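Local coordinates for aminopeptidase YwaD (Bacillus subtilis, PDB 6HC6), which is a secreted zinc aminopeptidase that hydrolyses a range of N-terminal amino acids from peptides, using two zinc ions per subunit, at residues S350-F360 with Q417-E428; Q367-E378 with K444-E452. All coordinates share one frame; numbering follows the deposited sequence. Where two conformers were deposited one is given.

Of the elements involved, helix 346-358 comes first along the chain, followed by edge strand 363-367, the loop into helix 373-378, strand 382-389, helix 412-430 and finally the C-terminal loop. Interaction 1 closes the loop from helix 346-358 to helix 412-430, leaving 56 residues between its segments. Interaction 2 starts within that loop, at 367-378, and ends beyond it at 444-452, so the two contacts cross instead of nesting. Their centres lie about 24 Å apart and their nearest atoms about 11 Å, without touching. Interaction 1 packs two helices together away from the zinc ions; interaction 2 ties the C-terminal loop to the loop leaving the edge strand and brings a ligand to the zinc site.

Interaction 1. Residues S350-F360 with Q417-E428; sequences SSRTAAEKIGF and QAGDLVTAAVYE
The Phe-360 ring meets the Gln-417 amide obliquely, with their planes 32° apart. CD1 of the ring is the atom nearest the amide, 3.4 Å from Gln-417 CD, while Gln-417 CG lies close to CE1. Gln-417 reaches this place through a bend at chi2 (62°), which turns its amide up to the ring. On the other ortho carbon, Phe-360 CD2 approaches Leu-421 CG at 4.2 Å, the two side chains running at about a right angle.

Leu-421 is also a knob in a hole formed by Ser-351, Ala-354, Ala-355 and Ile-358. CG anti to the backbone N sends its CD2 methyl to 3.7 Å from Ala-355 N. The exchange is reciprocal: Ile-358 enters among Gln-417, Asp-420, Leu-421 and Ala-424, its CD1 lying 3.7 Å from Leu-421 CA. These knobs-into-holes join two helices of the M28 peptidase fold, 346-358 and 412-430, whose short segments approach to 7.9 Å between axes at 118°. Helix 412-430 also packs through Val-422 and Val-426 on Met-273 of helix 260-277, and through Ala-425 on Phe-320 of the central sheet.

Small residues permit the close approach. Ala-354 CB comes within 3.4 Å of Ala-425 N and 3.6 Å of Ala-424 CB, touching backbone as well as methyl. Nearby, Ser-351 OG rests against Ala-425 CB, its hydrogen bond being made to Val-347 O within its own helix.

No hydrogen bond spans the two segments. At the far end, the side chain of Glu-428, bent at chi2, crosses that of Thr-353 at about a right angle, touching its CG2. Lys-357 NZ stays 5.5 Å from Glu-428 OE2, a separation that leaves their opposite charges near but not in contact.

Interaction 2. Residues Q367-E378 with K444-E452; sequences QGGSSDHVPFHE and KAKASDIFE. With ZN (zinc ion), chain E.
Gly-369 CA lies 4.4 Å from Asp-449 CA and Ser-370 CA 4.3 Å from Ile-450 CA, and Ser-370 N donates to Asp-449 O from well above the carbonyl plane, 58° out of it. With OG turned away from its own carbonyl carbon to sit beside its backbone N (chi1 -55°), Ser-370 can donate to Phe-451 O at 2.9 Å. Water 1 bridges the loops: it accepts from Gly-369 N and donates to both Ser-370 OG and Asp-449 OD1. Gln-367 NE2 adds a weak bond to that same carboxylate oxygen, its stronger partner being Leu-340 O.

The C-terminal loop lies here beside the dinuclear zinc centre of the M28 peptidase fold. Glu-452 OE1 binds a zinc ion at 2.3 Å, alongside Asp-262, Glu-295 and His-401, and also hydrogen-bonds Tyr-400 OH. Glu-452 OE2 instead takes a bond from water 2, itself a zinc ligand.

Further along helix 373-378, Val-374 CG1 packs 3.8 Å from Ala-445 CB, and Val-374 CG2 touches Asp-449 O at 3.5 Å. Glu-378, extended beyond CG, reaches Ala-445 N with OE2 at 2.8 Å in a nearly straight bond (167°) on the anti side of the carboxylate.

Interaction 1. Residues S350-F360 with Q417-E428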
loop_
_atom_site.group_PDB
_atom_site.type_symbol
_atom_site.label_atom_id
_atom_site.label_comp_id
_atom_site.label_asym_id
_atom_site.label_seq_id
_atom_site.Cartn_x
_atom_site.Cartn_y
_atom_site.Cartn_z
ATOM N N SER A 350 -6.923 3.006 -23.215
ATOM C CA SER A 350 -8.147 3.703 -22.836
ATOM C C SER A 350 -7.841 5.039 -22.175
ATOM O O SER A 350 -8.580 6.012 -22.361
ATOM C CB SER A 350 -8.982 2.828 -21.911
ATOM O OG SER A 350 -9.596 1.790 -22.656
ATOM N N SER A 351 -6.759 5.099 -21.389
ATOM C CA SER A 351 -6.384 6.346 -20.733
ATOM C C SER A 351 -5.874 7.367 -21.738
ATOM O O SER A 351 -6.233 8.548 -21.661
ATOM C CB SER A 351 -5.329 6.079 -19.663
ATOM O OG SER A 351 -5.811 5.152 -18.709
ATOM N N ARG A 352 -5.029 6.931 -22.680
ATOM C CA ARG A 352 -4.593 7.826 -23.747
ATOM C C ARG A 352 -5.791 8.416 -24.472
ATOM O O ARG A 352 -5.865 9.629 -24.694
ATOM C CB ARG A 352 -3.677 7.085 -24.731
ATOM C CG ARG A 352 -3.738 7.623 -26.158
ATOM C CD ARG A 352 -3.041 6.716 -27.243
ATOM N NE ARG A 352 -3.676 5.457 -27.620
ATOM C CZ ARG A 352 -3.046 4.272 -27.734
ATOM N NH1 ARG A 352 -1.750 4.189 -27.420
ATOM N NH2 ARG A 352 -3.729 3.207 -28.139
ATOM N N THR A 353 -6.734 7.560 -24.865
ATOM C CA THR A 353 -7.924 8.024 -25.562
ATOM C C THR A 353 -8.721 9.001 -24.707
ATOM O O THR A 353 -9.170 10.045 -25.197
ATOM C CB THR A 353 -8.777 6.822 -25.947
ATOM O OG1 THR A 353 -8.074 6.035 -26.916
ATOM C CG2 THR A 353 -10.106 7.275 -26.507
ATOM N N ALA A 354 -8.915 8.672 -23.426
ATOM C CA ALA A 354 -9.684 9.542 -22.541
ATOM C C ALA A 354 -9.007 10.897 -22.382
ATOM O O ALA A 354 -9.674 11.940 -22.401
ATOM C CB ALA A 354 -9.865 8.878 -21.176
ATOM N N ALA A 355 -7.683 10.900 -22.217
ATOM C CA ALA A 355 -6.965 12.163 -22.075
ATOM C C ALA A 355 -7.187 13.051 -23.292
ATOM O O ALA A 355 -7.352 14.269 -23.163
ATOM C CB ALA A 355 -5.477 11.897 -21.859
ATOM N N GLU A 356 -7.213 12.453 -24.482
ATOM C CA GLU A 356 -7.507 13.223 -25.690
ATOM C C GLU A 356 -8.930 13.774 -25.677
ATOM O O GLU A 356 -9.159 14.922 -26.074
ATOM C CB GLU A 356 -7.275 12.364 -26.933
ATOM C CG GLU A 356 -5.813 12.009 -27.168
ATOM C CD GLU A 356 -5.623 10.799 -28.077
ATOM O OE1 GLU A 356 -4.455 10.470 -28.388
ATOM O OE2 GLU A 356 -6.633 10.186 -28.486
ATOM N N LYS A 357 -9.905 12.974 -25.240
ATOM C CA LYS A 357 -11.290 13.439 -25.279
ATOM C C LYS A 357 -11.525 14.591 -24.303
ATOM O O LYS A 357 -12.252 15.540 -24.622
ATOM C CB LYS A 357 -12.254 12.282 -24.997
ATOM C CG LYS A 357 -13.729 12.665 -25.134
ATOM C CD LYS A 357 -14.627 11.448 -25.352
ATOM C CE LYS A 357 -15.895 11.815 -26.127
ATOM N NZ LYS A 357 -15.703 11.870 -27.609
ATOM N N ILE A 358 -10.909 14.540 -23.117
ATOM C CA ILE A 358 -11.113 15.580 -22.111
ATOM C C ILE A 358 -10.047 16.664 -22.160
ATOM O O ILE A 358 -10.118 17.617 -21.375
ATOM C CB ILE A 358 -11.192 14.987 -20.688
ATOM C CG1 ILE A 358 -9.824 14.464 -20.238
ATOM C CG2 ILE A 358 -12.254 13.900 -20.636
ATOM C CD1 ILE A 358 -9.819 13.887 -18.839
ATOM N N GLY A 359 -9.070 16.557 -23.058
ATOM C CA GLY A 359 -8.000 17.535 -23.127
ATOM C C GLY A 359 -7.142 17.578 -21.876
ATOM O O GLY A 359 -7.193 18.554 -21.121
ATOM N N PHE A 360 -6.355 16.519 -21.649
ATOM C CA PHE A 360 -5.429 16.414 -20.522
ATOM C C PHE A 360 -4.067 16.006 -21.083
ATOM O O PHE A 360 -3.938 14.935 -21.680
ATOM C CB PHE A 360 -5.956 15.404 -19.495
ATOM C CG PHE A 360 -5.011 15.137 -18.352
ATOM C CD1 PHE A 360 -4.724 16.129 -17.427
ATOM C CD2 PHE A 360 -4.424 13.886 -18.196
ATOM C CE1 PHE A 360 -3.853 15.885 -16.366
ATOM C CE2 PHE A 360 -3.562 13.630 -17.136
ATOM C CZ PHE A 360 -3.279 14.631 -16.221
ATOM N N GLN A 417 -9.292 16.115 -11.300
ATOM C CA GLN A 417 -8.642 15.838 -12.578
ATOM C C GLN A 417 -8.338 14.353 -12.726
ATOM O O GLN A 417 -8.561 13.774 -13.796
ATOM C CB GLN A 417 -7.362 16.669 -12.706
ATOM C CG GLN A 417 -6.558 16.401 -13.984
ATOM C CD GLN A 417 -7.317 16.742 -15.270
ATOM O OE1 GLN A 417 -7.989 15.889 -15.862
ATOM N NE2 GLN A 417 -7.196 17.990 -15.712
ATOM N N ALA A 418 -7.831 13.722 -11.664
ATOM C CA ALA A 418 -7.631 12.277 -11.694
ATOM C C ALA A 418 -8.962 11.553 -11.865
ATOM O O ALA A 418 -9.081 10.635 -12.683
ATOM C CB ALA A 418 -6.928 11.808 -10.420
ATOM N N GLY A 419 -9.976 11.960 -11.102
ATOM C CA GLY A 419 -11.284 11.331 -11.225
ATOM C C GLY A 419 -11.871 11.455 -12.619
ATOM O O GLY A 419 -12.399 10.483 -13.175
ATOM N N ASP A 420 -11.794 12.652 -13.205
ATOM C CA ASP A 420 -12.324 12.839 -14.554
ATOM C C ASP A 420 -11.558 12.000 -15.571
ATOM O O ASP A 420 -12.156 11.422 -16.487
ATOM C CB ASP A 420 -12.293 14.315 -14.944
ATOM C CG ASP A 420 -13.393 15.117 -14.273
ATOM O OD1 ASP A 420 -14.470 14.537 -14.004
ATOM O OD2 ASP A 420 -13.186 16.325 -14.021
ATOM N N LEU A 421 -10.236 11.892 -15.409
ATOM C CA LEU A 421 -9.447 11.133 -16.378
ATOM C C LEU A 421 -9.755 9.641 -16.293
ATOM O O LEU A 421 -10.031 8.998 -17.312
ATOM C CB LEU A 421 -7.949 11.391 -16.166
ATOM C CG LEU A 421 -6.931 10.737 -17.110
ATOM C CD1 LEU A 421 -6.648 9.252 -16.770
ATOM C CD2 LEU A 421 -7.365 10.880 -18.565
ATOM N N VAL A 422 -9.683 9.060 -15.095
ATOM C CA VAL A 422 -9.885 7.618 -14.985
ATOM C C VAL A 422 -11.347 7.259 -15.223
ATOM O O VAL A 422 -11.653 6.176 -15.752
ATOM C CB VAL A 422 -9.385 7.101 -13.623
ATOM C CG1 VAL A 422 -9.433 5.584 -13.591
ATOM C CG2 VAL A 422 -7.962 7.602 -13.340
ATOM N N THR A 423 -12.279 8.149 -14.860
ATOM C CA THR A 423 -13.684 7.866 -15.165
ATOM C C THR A 423 -13.909 7.809 -16.670
ATOM O O THR A 423 -14.621 6.929 -17.171
ATOM C CB THR A 423 -14.601 8.911 -14.522
ATOM O OG1 THR A 423 -14.526 8.791 -13.096
ATOM C CG2 THR A 423 -16.048 8.694 -14.950
ATOM N N ALA A 424 -13.296 8.733 -17.412
ATOM C CA ALA A 424 -13.430 8.707 -18.860
ATOM C C ALA A 424 -12.729 7.497 -19.454
ATOM O O ALA A 424 -13.183 6.951 -20.464
ATOM C CB ALA A 424 -12.880 9.996 -19.470
ATOM N N ALA A 425 -11.605 7.091 -18.865
ATOM C CA ALA A 425 -10.881 5.922 -19.355
ATOM C C ALA A 425 -11.696 4.650 -19.148
ATOM O O ALA A 425 -11.800 3.812 -20.047
ATOM C CB ALA A 425 -9.528 5.804 -18.649
ATOM N N VAL A 426 -12.259 4.482 -17.952
ATOM C CA VAL A 426 -13.109 3.324 -17.702
ATOM C C VAL A 426 -14.342 3.379 -18.591
ATOM O O VAL A 426 -14.768 2.359 -19.150
ATOM C CB VAL A 426 -13.470 3.245 -16.208
ATOM C CG1 VAL A 426 -14.494 2.123 -15.955
ATOM C CG2 VAL A 426 -12.217 3.011 -15.385
ATOM N N TYR A 427 -14.925 4.572 -18.762
ATOM C CA TYR A 427 -16.070 4.700 -19.655
ATOM C C TYR A 427 -15.716 4.231 -21.055
ATOM O O TYR A 427 -16.495 3.507 -21.686
ATOM C CB TYR A 427 -16.577 6.144 -19.685
ATOM C CG TYR A 427 -17.767 6.355 -20.601
ATOM C CD1 TYR A 427 -19.027 5.884 -20.252
ATOM C CD2 TYR A 427 -17.636 7.039 -21.801
ATOM C CE1 TYR A 427 -20.125 6.079 -21.079
ATOM C CE2 TYR A 427 -18.735 7.237 -22.641
ATOM C CZ TYR A 427 -19.975 6.756 -22.270
ATOM O OH TYR A 427 -21.069 6.950 -23.088
ATOM N N GLU A 428 -14.531 4.603 -21.549
ATOM C CA GLU A 428 -14.112 4.115 -22.861
ATOM C C GLU A 428 -14.108 2.596 -22.897
ATOM O O GLU A 428 -14.505 1.986 -23.900
ATOM C CB GLU A 428 -12.730 4.658 -23.219
ATOM C CG GLU A 428 -12.739 6.095 -23.689
ATOM C CD GLU A 428 -13.665 6.315 -24.876
ATOM O OE1 GLU A 428 -13.640 5.489 -25.813
ATOM O OE2 GLU A 428 -14.418 7.313 -24.871
#

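Interaction 2. Residues Q367-E378 with K444-E452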
loop_
_atom_site.group_PDB
_atom_site.type_symbol
_atom_site.label_atom_id
_atom_site.label_comp_id
_atom_site.label_asym_id
_atom_site.label_seq_id
_atom_site.Cartn_x
_atom_site.Cartn_y
_atom_site.Cartn_z
ATOM N N GLN A 367 6.943 2.680 -15.983
ATOM C CA GLN A 367 7.025 1.412 -15.274
ATOM C C GLN A 367 6.837 1.647 -13.780
ATOM O O GLN A 367 7.369 2.606 -13.216
ATOM C CB GLN A 367 8.367 0.720 -15.537
ATOM C CG GLN A 367 8.444 -0.734 -15.041
ATOM C CD GLN A 367 8.697 -0.846 -13.539
ATOM O OE1 GLN A 367 9.319 0.033 -12.936
ATOM N NE2 GLN A 367 8.210 -1.926 -12.933
ATOM N N GLY A 368 6.086 0.757 -13.141
ATOM C CA GLY A 368 5.986 0.789 -11.698
ATOM C C GLY A 368 5.164 -0.372 -11.193
ATOM O O GLY A 368 4.220 -0.805 -11.863
ATOM N N GLY A 369 5.533 -0.903 -10.032
ATOM C CA GLY A 369 4.731 -1.930 -9.399
ATOM C C GLY A 369 4.292 -1.485 -8.020
ATOM O O GLY A 369 3.883 -0.338 -7.850
ATOM N N SER A 370 4.347 -2.387 -7.040
ATOM C CA SER A 370 4.106 -2.057 -5.631
ATOM C C SER A 370 2.728 -1.442 -5.388
ATOM O O SER A 370 2.560 -0.593 -4.511
ATOM C CB SER A 370 5.208 -1.140 -5.094
ATOM O OG SER A 370 6.469 -1.746 -5.310
ATOM N N SER A 371 1.725 -1.866 -6.147
ATOM C CA SER A 371 0.335 -1.614 -5.783
ATOM C C SER A 371 -0.503 -2.750 -6.340
ATOM O O SER A 371 0.020 -3.705 -6.916
ATOM C CB SER A 371 -0.165 -0.252 -6.278
ATOM O OG SER A 371 -1.389 0.055 -5.612
ATOM N N ASP A 372 -1.815 -2.639 -6.175
ATOM C CA ASP A 372 -2.684 -3.786 -6.369
ATOM C C ASP A 372 -2.908 -4.153 -7.830
ATOM O O ASP A 372 -3.541 -5.174 -8.100
ATOM C CB ASP A 372 -4.018 -3.521 -5.671
ATOM C CG ASP A 372 -3.868 -3.483 -4.165
ATOM O OD1 ASP A 372 -4.275 -2.470 -3.577
ATOM O OD2 ASP A 372 -3.349 -4.465 -3.571
ATOM N N HIS A 373 -2.392 -3.375 -8.779
ATOM C CA HIS A 373 -2.426 -3.828 -10.162
ATOM C C HIS A 373 -1.488 -5.003 -10.396
ATOM O O HIS A 373 -1.625 -5.695 -11.406
ATOM C CB HIS A 373 -2.040 -2.686 -11.101
ATOM C CG HIS A 373 -0.648 -2.178 -10.890
ATOM N ND1 HIS A 373 -0.207 -1.683 -9.680
ATOM C CD2 HIS A 373 0.402 -2.079 -11.740
ATOM C CE1 HIS A 373 1.053 -1.305 -9.795
ATOM N NE2 HIS A 373 1.449 -1.540 -11.035
ATOM N N VAL A 374 -0.547 -5.246 -9.491
ATOM C CA VAL A 374 0.524 -6.196 -9.781
ATOM C C VAL A 374 -0.026 -7.618 -9.823
ATOM O O VAL A 374 0.314 -8.358 -10.750
ATOM C CB VAL A 374 1.684 -6.063 -8.779
ATOM C CG1 VAL A 374 2.670 -7.220 -8.939
ATOM C CG2 VAL A 374 2.402 -4.729 -8.977
ATOM N N PRO A 375 -0.845 -8.070 -8.862
ATOM C CA PRO A 375 -1.390 -9.436 -8.990
ATOM C C PRO A 375 -2.213 -9.640 -10.250
ATOM O O PRO A 375 -2.219 -10.749 -10.809
ATOM C CB PRO A 375 -2.243 -9.588 -7.720
ATOM C CG PRO A 375 -1.583 -8.700 -6.743
ATOM C CD PRO A 375 -1.130 -7.505 -7.536
ATOM N N PHE A 376 -2.921 -8.609 -10.712
ATOM C CA PHE A 376 -3.644 -8.729 -11.976
ATOM C C PHE A 376 -2.673 -8.940 -13.125
ATOM O O PHE A 376 -2.866 -9.826 -13.963
ATOM C CB PHE A 376 -4.502 -7.486 -12.211
ATOM C CG PHE A 376 -5.714 -7.428 -11.333
ATOM C CD1 PHE A 376 -6.892 -8.067 -11.712
ATOM C CD2 PHE A 376 -5.665 -6.774 -10.111
ATOM C CE1 PHE A 376 -8.010 -8.026 -10.903
ATOM C CE2 PHE A 376 -6.781 -6.735 -9.285
ATOM C CZ PHE A 376 -7.965 -7.359 -9.690
ATOM N N HIS A 377 -1.602 -8.139 -13.163
ATOM C CA HIS A 377 -0.601 -8.279 -14.217
ATOM C C HIS A 377 0.036 -9.663 -14.189
ATOM O O HIS A 377 0.256 -10.277 -15.242
ATOM C CB HIS A 377 0.470 -7.195 -14.062
ATOM C CG HIS A 377 1.497 -7.205 -15.151
ATOM N ND1 HIS A 377 1.501 -6.280 -16.172
ATOM C CD2 HIS A 377 2.540 -8.035 -15.389
ATOM C CE1 HIS A 377 2.505 -6.539 -16.994
ATOM N NE2 HIS A 377 3.154 -7.595 -16.537
ATOM N N GLU A 378 0.330 -10.176 -12.986
ATOM C CA GLU A 378 0.939 -11.497 -12.867
ATOM C C GLU A 378 0.024 -12.591 -13.401
ATOM O O GLU A 378 0.510 -13.610 -13.909
ATOM C CB GLU A 378 1.303 -11.780 -11.415
ATOM C CG GLU A 378 2.451 -10.937 -10.893
ATOM C CD GLU A 378 2.700 -11.169 -9.416
ATOM O OE1 GLU A 378 1.741 -11.041 -8.623
ATOM O OE2 GLU A 378 3.851 -11.493 -9.052
ATOM N N LYS A 444 6.078 -13.848 -12.359
ATOM C CA LYS A 444 6.060 -13.331 -10.994
ATOM C C LYS A 444 6.910 -12.072 -10.866
ATOM O O LYS A 444 7.976 -11.956 -11.475
ATOM C CB LYS A 444 6.543 -14.395 -10.004
ATOM C CG LYS A 444 7.992 -14.831 -10.196
ATOM C CD LYS A 444 8.756 -14.842 -8.875
ATOM C CE LYS A 444 10.213 -15.250 -9.069
ATOM N NZ LYS A 444 11.108 -14.074 -9.255
ATOM N N ALA A 445 6.426 -11.127 -10.068
ATOM C CA ALA A 445 7.121 -9.866 -9.889
ATOM C C ALA A 445 8.242 -10.007 -8.867
ATOM O O ALA A 445 8.177 -10.825 -7.947
ATOM C CB ALA A 445 6.140 -8.780 -9.452
ATOM N N LYS A 446 9.281 -9.202 -9.049
ATOM C CA LYS A 446 10.376 -9.110 -8.099
ATOM C C LYS A 446 9.902 -8.409 -6.820
ATOM O O LYS A 446 8.924 -7.664 -6.822
ATOM C CB LYS A 446 11.545 -8.381 -8.765
ATOM C CG LYS A 446 12.814 -8.281 -7.964
ATOM C CD LYS A 446 12.933 -6.906 -7.369
ATOM C CE LYS A 446 13.902 -6.866 -6.213
ATOM N NZ LYS A 446 13.601 -7.957 -5.297
ATOM N N ALA A 447 10.602 -8.663 -5.708
ATOM C CA ALA A 447 10.158 -8.110 -4.428
ATOM C C ALA A 447 10.016 -6.595 -4.493
ATOM O O ALA A 447 9.077 -6.030 -3.921
ATOM C CB ALA A 447 11.123 -8.503 -3.303
ATOM N N SER A 448 10.935 -5.916 -5.194
ATOM C CA SER A 448 10.868 -4.459 -5.235
ATOM C C SER A 448 9.714 -3.946 -6.082
ATOM O O SER A 448 9.416 -2.746 -6.030
ATOM C CB SER A 448 12.189 -3.867 -5.736
ATOM O OG SER A 448 12.312 -4.002 -7.137
ATOM N N ASP A 449 9.055 -4.815 -6.849
ATOM C CA ASP A 449 7.820 -4.458 -7.528
ATOM C C ASP A 449 6.582 -4.931 -6.777
ATOM O O ASP A 449 5.467 -4.727 -7.257
ATOM C CB ASP A 449 7.814 -5.018 -8.951
ATOM C CG ASP A 449 8.706 -4.218 -9.890
ATOM O OD1 ASP A 449 8.777 -2.975 -9.744
ATOM O OD2 ASP A 449 9.341 -4.837 -10.767
ATOM N N ILE A 450 6.746 -5.551 -5.613
ATOM C CA ILE A 450 5.624 -5.976 -4.787
ATOM C C ILE A 450 5.499 -5.109 -3.545
ATOM O O ILE A 450 4.422 -4.603 -3.230
ATOM C CB ILE A 450 5.744 -7.466 -4.403
ATOM C CG1 ILE A 450 5.608 -8.334 -5.653
ATOM C CG2 ILE A 450 4.668 -7.811 -3.364
ATOM C CD1 ILE A 450 5.956 -9.770 -5.431
ATOM N N PHE A 451 6.600 -4.925 -2.829
ATOM C CA PHE A 451 6.587 -4.264 -1.536
ATOM C C PHE A 451 6.992 -2.798 -1.662
ATOM O O PHE A 451 7.575 -2.371 -2.662
ATOM C CB PHE A 451 7.518 -4.996 -0.569
ATOM C CG PHE A 451 7.177 -6.444 -0.392
ATOM C CD1 PHE A 451 7.743 -7.409 -1.205
ATOM C CD2 PHE A 451 6.260 -6.835 0.576
ATOM C CE1 PHE A 451 7.417 -8.743 -1.052
ATOM C CE2 PHE A 451 5.924 -8.171 0.724
ATOM C CZ PHE A 451 6.502 -9.121 -0.089
ATOM N N GLU A 452 6.651 -2.028 -0.629
ATOM C CA GLU A 452 7.076 -0.646 -0.468
ATOM C C GLU A 452 8.071 -0.571 0.682
ATOM O O GLU A 452 7.962 -1.326 1.653
ATOM C CB GLU A 452 5.880 0.272 -0.191
ATOM C CG GLU A 452 4.814 0.180 -1.288
ATOM C CD GLU A 452 3.518 0.912 -0.964
ATOM O OE1 GLU A 452 3.533 1.915 -0.207
ATOM O OE2 GLU A 452 2.472 0.496 -1.510
HETATM ZN ZN ZN E . 1.786 2.826 0.932
HETATM O O HOH W 1 7.531 -0.794 -8.099
HETATM O O HOH W 2 0.543 1.821 -0.730
#